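Local structure of prolyl endopeptidase (Myxococcus xanthus, 2BKL) at residues Y521-P524 against K525-A528; L560-V563 against R564-L567. The protein is a serine protease of the prolyl oligopeptidase family that probably hydrolyses oligopeptides on the carboxyl side of proline and, less readily, of alanine. One frame throughout, in Å; residues are numbered along the deposited sequence.

In the fold
Both contacts are local turns in the alpha/beta-hydrolase part of the chain, and they do not touch each other: their nearest atoms are about 15 Å apart. Interaction 1 is partly buried, at the periphery of the domain, where the loop after helix 503-518 turns into strand 527-532 of the central sheet. Interaction 2 is buried, in the loop between strand 552-556, the sheet neighbour of 527-532, and helix 575-578, near the bound N-[(benzyloxy)carbonyl]-L-alanyl-L-proline. Two backbone hydrogen bonds close the turns of 521-528. In 560-567 the bonds across the turn are weak, and aromatic and sulfur contacts add to them, while its charged side chains pair with residues outside the turn.

Interaction 1: residues Y521-P524 against K525-A528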
loop_
_atom_site.group_PDB
_atom_site.type_symbol
_atom_site.label_atom_id
_atom_site.label_comp_id
_atom_site.label_asym_id
_atom_site.label_seq_id
_atom_site.Cartn_x
_atom_site.Cartn_y
_atom_site.Cartn_z
ATOM N N TYR A 521 21.943 -14.339 -14.005
ATOM C CA TYR A 521 22.114 -13.465 -12.862
ATOM C C TYR A 521 22.498 -14.270 -11.635
ATOM O O TYR A 521 23.321 -13.844 -10.847
ATOM C CB TYR A 521 20.855 -12.673 -12.564
ATOM C CG TYR A 521 20.468 -11.698 -13.649
ATOM C CD1 TYR A 521 21.048 -10.438 -13.706
ATOM C CD2 TYR A 521 19.509 -12.021 -14.598
ATOM C CE1 TYR A 521 20.705 -9.535 -14.708
ATOM C CE2 TYR A 521 19.174 -11.129 -15.599
ATOM C CZ TYR A 521 19.742 -9.878 -15.622
ATOM O OH TYR A 521 19.411 -8.950 -16.609
ATOM N N THR A 522 21.902 -15.429 -11.475
ATOM C CA THR A 522 21.931 -16.109 -10.185
ATOM C C THR A 522 21.678 -17.602 -10.322
ATOM O O THR A 522 21.571 -18.149 -11.428
ATOM C CB THR A 522 20.923 -15.410 -9.253
ATOM O OG1 THR A 522 21.100 -15.814 -7.889
ATOM C CG2 THR A 522 19.489 -15.711 -9.592
ATOM N N GLN A 523 21.588 -18.267 -9.185
ATOM C CA GLN A 523 21.207 -19.693 -9.113
ATOM C C GLN A 523 20.312 -19.854 -7.880
ATOM O O GLN A 523 20.287 -18.971 -7.020
ATOM C CB GLN A 523 22.422 -20.614 -9.040
ATOM C CG GLN A 523 23.345 -20.316 -7.900
ATOM C CD GLN A 523 24.495 -21.310 -7.790
ATOM O OE1 GLN A 523 24.258 -22.517 -7.740
ATOM N NE2 GLN A 523 25.717 -20.813 -7.751
ATOM N N PRO A 524 19.527 -20.932 -7.805
ATOM C CA PRO A 524 18.586 -21.067 -6.689
ATOM C C PRO A 524 19.188 -20.817 -5.291
ATOM O O PRO A 524 18.581 -20.105 -4.479
ATOM C CB PRO A 524 18.064 -22.490 -6.865
ATOM C CG PRO A 524 18.110 -22.683 -8.339
ATOM C CD PRO A 524 19.374 -22.042 -8.773
ATOM N N LYS A 525 20.370 -21.355 -5.003
ATOM C CA LYS A 525 20.954 -21.204 -3.657
ATOM C C LYS A 525 21.436 -19.793 -3.355
ATOM O O LYS A 525 21.828 -19.473 -2.210
ATOM C CB LYS A 525 22.098 -22.213 -3.403
ATOM C CG LYS A 525 23.404 -21.914 -4.124
ATOM C CD LYS A 525 24.466 -23.034 -3.900
ATOM C CE LYS A 525 24.097 -24.373 -4.563
ATOM N NZ LYS A 525 25.301 -25.201 -4.925
ATOM N N ARG A 526 21.412 -18.931 -4.371
ATOM C CA ARG A 526 21.783 -17.547 -4.219
ATOM C C ARG A 526 20.593 -16.603 -4.446
ATOM O O ARG A 526 20.774 -15.381 -4.532
ATOM C CB ARG A 526 22.873 -17.220 -5.234
ATOM C CG ARG A 526 24.162 -18.003 -5.023
ATOM C CD ARG A 526 25.003 -17.425 -3.904
ATOM N NE ARG A 526 25.850 -16.367 -4.431
ATOM C CZ ARG A 526 26.771 -15.706 -3.734
ATOM N NH1 ARG A 526 26.906 -15.897 -2.435
ATOM N NH2 ARG A 526 27.534 -14.811 -4.343
ATOM N N LEU A 527 19.383 -17.153 -4.505
ATOM C CA LEU A 527 18.180 -16.375 -4.777
ATOM C C LEU A 527 17.280 -16.296 -3.563
ATOM O O LEU A 527 16.881 -17.313 -3.016
ATOM C CB LEU A 527 17.405 -17.005 -5.947
ATOM C CG LEU A 527 16.063 -16.359 -6.328
ATOM C CD1 LEU A 527 16.269 -14.934 -6.769
ATOM C CD2 LEU A 527 15.336 -17.163 -7.383
ATOM N N ALA A 528 16.930 -15.082 -3.195
ATOM C CA ALA A 528 15.937 -14.821 -2.138
ATOM C C ALA A 528 14.703 -14.152 -2.739
ATOM O O ALA A 528 14.784 -13.396 -3.713
ATOM C CB ALA A 528 16.536 -13.934 -1.071
HETATM O O HOH W 1 21.706 -23.294 -6.718
#
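Gln523 and Pro524 meet Arg526 and Leu527 in two overlapping type I beta turns that feed the chain from helix 503-518 into strand 527-532 of the alpha/beta-hydrolase sheet. The backbone bonds come first. Arg526 N donates to Gln523 O over 2.9 Å. Leu527 N repeats the pattern one residue on, with Pro524 O at 3.1 Å and an N-H...O angle of 161°.

Side-chain packing adds to the backbone bonds. Gln523 CG, set between the backbone N and the carbonyl carbon (chi1 56°), makes a carbon-carbon contact of 3.8 Å with Arg526 CG. The extended chain beyond it runs across Lys525, so that Gln523 OE1 lies against the lysine methylenes, 3.7 Å from Lys525 CE.

The polar ends largely serve other partners. Thr522 OG1 bonds to Ala446 O while resting 3.5 Å from Arg526 CB. Gln523 NE2 and Arg526 NE take the side-chain and backbone oxygens of Asn445 respectively, so both sides of the turn are tied to one residue shortly before strand 448-451, the sheet neighbour of 527-532.

Water links the turn's start to its middle: one molecule donates to Gln523 OE1 and accepts from Lys525 N, each at 2.9 Å.

Interaction 2: residues L560-V563 against R564-L567; sequences LDMV and RYHL
Arg564 passes across the Asp561 carboxylate with its methylene groups, and its guanidinium leads away: CD is 3.5 Å from Asp561 OD2, while NE stays 4.4 Å from that oxygen, beyond a salt bridge. The two flat groups are turned 46° apart. The backbone of Arg564 faces the same aspartate, its N lying 3.1 Å from Asp561 OD1 in a weak bond and making a second, longer weak one to Asp561 O. With CG anti to its own backbone N (chi1 179°), Asp561 also brings OD1 to Val563 N, again weakly, as in an Asx turn.

Tyr565 carries the apolar half of the contact. Bends at chi2 and chi3 curl Met562 back so that CE lies over one face of the ring, 4.3 Å from its centroid and off-centre, a CH-pi contact; SD approaches obliquely, making a Met-aromatic pair. The opposite face takes His566 CB over its centre. At the ring edge and in its plane, Met562 O sits 3.5 Å from Tyr565 CD1, and a water donates to that oxygen and accepts a weak bond from His566 ND1. Val563 directs its carbonyl oxygen at the edge of the imidazole, 3.2 Å from His566 CE1.

Tyr565 OH bonds to Gly579 O and the ring packs edge-to-face with Tyr578, a residue of the ligand pocket, which places this turn in the second shell around the bound peptide.

The charges are divided among other partners: Asp561 OD2 pairs with Lys626 and Arg564 NE with Glu28. Lys626 and the nearby Arg564 would probably favour an ionised Asp561, while the guanidinium ties the turn to the N-terminal part of the chain.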
loop_
_atom_site.group_PDB
_atom_site.type_symbol
_atom_site.label_atom_id
_atom_site.label_comp_id
_atom_site.label_asym_id
_atom_site.label_seq_id
_atom_site.Cartn_x
_atom_site.Cartn_y
_atom_site.Cartn_z
ATOM N N LEU A 560 -1.520 -16.248 5.247
ATOM C CA LEU A 560 -1.013 -17.592 4.946
ATOM C C LEU A 560 -2.013 -18.725 5.161
ATOM O O LEU A 560 -1.880 -19.748 4.506
ATOM C CB LEU A 560 0.316 -17.881 5.677
ATOM C CG LEU A 560 1.460 -16.938 5.357
ATOM C CD1 LEU A 560 2.564 -16.973 6.381
ATOM C CD2 LEU A 560 2.015 -17.180 3.994
ATOM N N ASP A 561 -2.964 -18.592 6.101
ATOM C CA ASP A 561 -4.077 -19.549 6.206
ATOM C C ASP A 561 -5.257 -18.953 5.455
ATOM O O ASP A 561 -5.975 -18.075 5.968
ATOM C CB ASP A 561 -4.445 -19.848 7.663
ATOM C CG ASP A 561 -5.582 -20.809 7.800
ATOM O OD1 ASP A 561 -6.320 -21.032 6.808
ATOM O OD2 ASP A 561 -5.808 -21.382 8.915
ATOM N N MET A 562 -5.415 -19.365 4.204
ATOM C CA MET A 562 -6.416 -18.749 3.332
ATOM C C MET A 562 -7.783 -19.400 3.479
ATOM O O MET A 562 -8.747 -18.938 2.914
ATOM C CB MET A 562 -5.948 -18.758 1.878
ATOM C CG MET A 562 -4.683 -17.959 1.695
ATOM S SD MET A 562 -4.845 -16.208 2.130
ATOM C CE MET A 562 -6.013 -15.654 0.977
ATOM N N VAL A 563 -7.863 -20.481 4.253
ATOM C CA VAL A 563 -9.136 -21.094 4.595
ATOM C C VAL A 563 -9.815 -20.316 5.720
ATOM O O VAL A 563 -11.039 -20.323 5.830
ATOM C CB VAL A 563 -8.922 -22.583 4.959
ATOM C CG1 VAL A 563 -10.210 -23.229 5.443
ATOM C CG2 VAL A 563 -8.347 -23.335 3.759
ATOM N N ARG A 564 -9.028 -19.650 6.564
ATOM C CA ARG A 564 -9.566 -18.951 7.729
ATOM C C ARG A 564 -9.317 -17.428 7.750
ATOM O O ARG A 564 -9.726 -16.743 8.668
ATOM C CB ARG A 564 -9.029 -19.551 9.020
ATOM C CG ARG A 564 -9.471 -20.970 9.244
ATOM C CD ARG A 564 -8.920 -21.644 10.469
ATOM N NE ARG A 564 -9.216 -20.984 11.730
ATOM C CZ ARG A 564 -10.391 -21.051 12.378
ATOM N NH1 ARG A 564 -11.444 -21.664 11.836
ATOM N NH2 ARG A 564 -10.498 -20.464 13.570
ATOM N N TYR A 565 -8.675 -16.877 6.730
ATOM C CA TYR A 565 -8.275 -15.456 6.800
ATOM C C TYR A 565 -9.457 -14.492 7.014
ATOM O O TYR A 565 -9.286 -13.449 7.625
ATOM C CB TYR A 565 -7.458 -15.041 5.565
ATOM C CG TYR A 565 -8.331 -14.607 4.418
ATOM C CD1 TYR A 565 -8.875 -15.531 3.528
ATOM C CD2 TYR A 565 -8.714 -13.266 4.271
ATOM C CE1 TYR A 565 -9.733 -15.133 2.495
ATOM C CE2 TYR A 565 -9.591 -12.865 3.237
ATOM C CZ TYR A 565 -10.089 -13.784 2.373
ATOM O OH TYR A 565 -10.950 -13.373 1.403
ATOM N N HIS A 566 -10.614 -14.844 6.474
ATOM C CA HIS A 566 -11.771 -13.954 6.501
ATOM C C HIS A 566 -12.348 -13.766 7.928
ATOM O O HIS A 566 -13.148 -12.869 8.153
ATOM C CB HIS A 566 -12.857 -14.481 5.570
ATOM C CG HIS A 566 -13.321 -15.853 5.935
ATOM N ND1 HIS A 566 -12.566 -16.978 5.685
ATOM C CD2 HIS A 566 -14.418 -16.276 6.610
ATOM C CE1 HIS A 566 -13.189 -18.036 6.173
ATOM N NE2 HIS A 566 -14.314 -17.637 6.747
ATOM N N LEU A 567 -11.928 -14.597 8.874
ATOM C CA LEU A 567 -12.444 -14.566 10.247
ATOM C C LEU A 567 -11.766 -13.554 11.157
ATOM O O LEU A 567 -12.192 -13.361 12.306
ATOM C CB LEU A 567 -12.335 -15.965 10.871
ATOM C CG LEU A 567 -13.041 -17.091 10.123
ATOM C CD1 LEU A 567 -12.638 -18.458 10.684
ATOM C CD2 LEU A 567 -14.555 -16.921 10.193
HETATM O O HOH W 2 -11.424 -17.946 3.247
#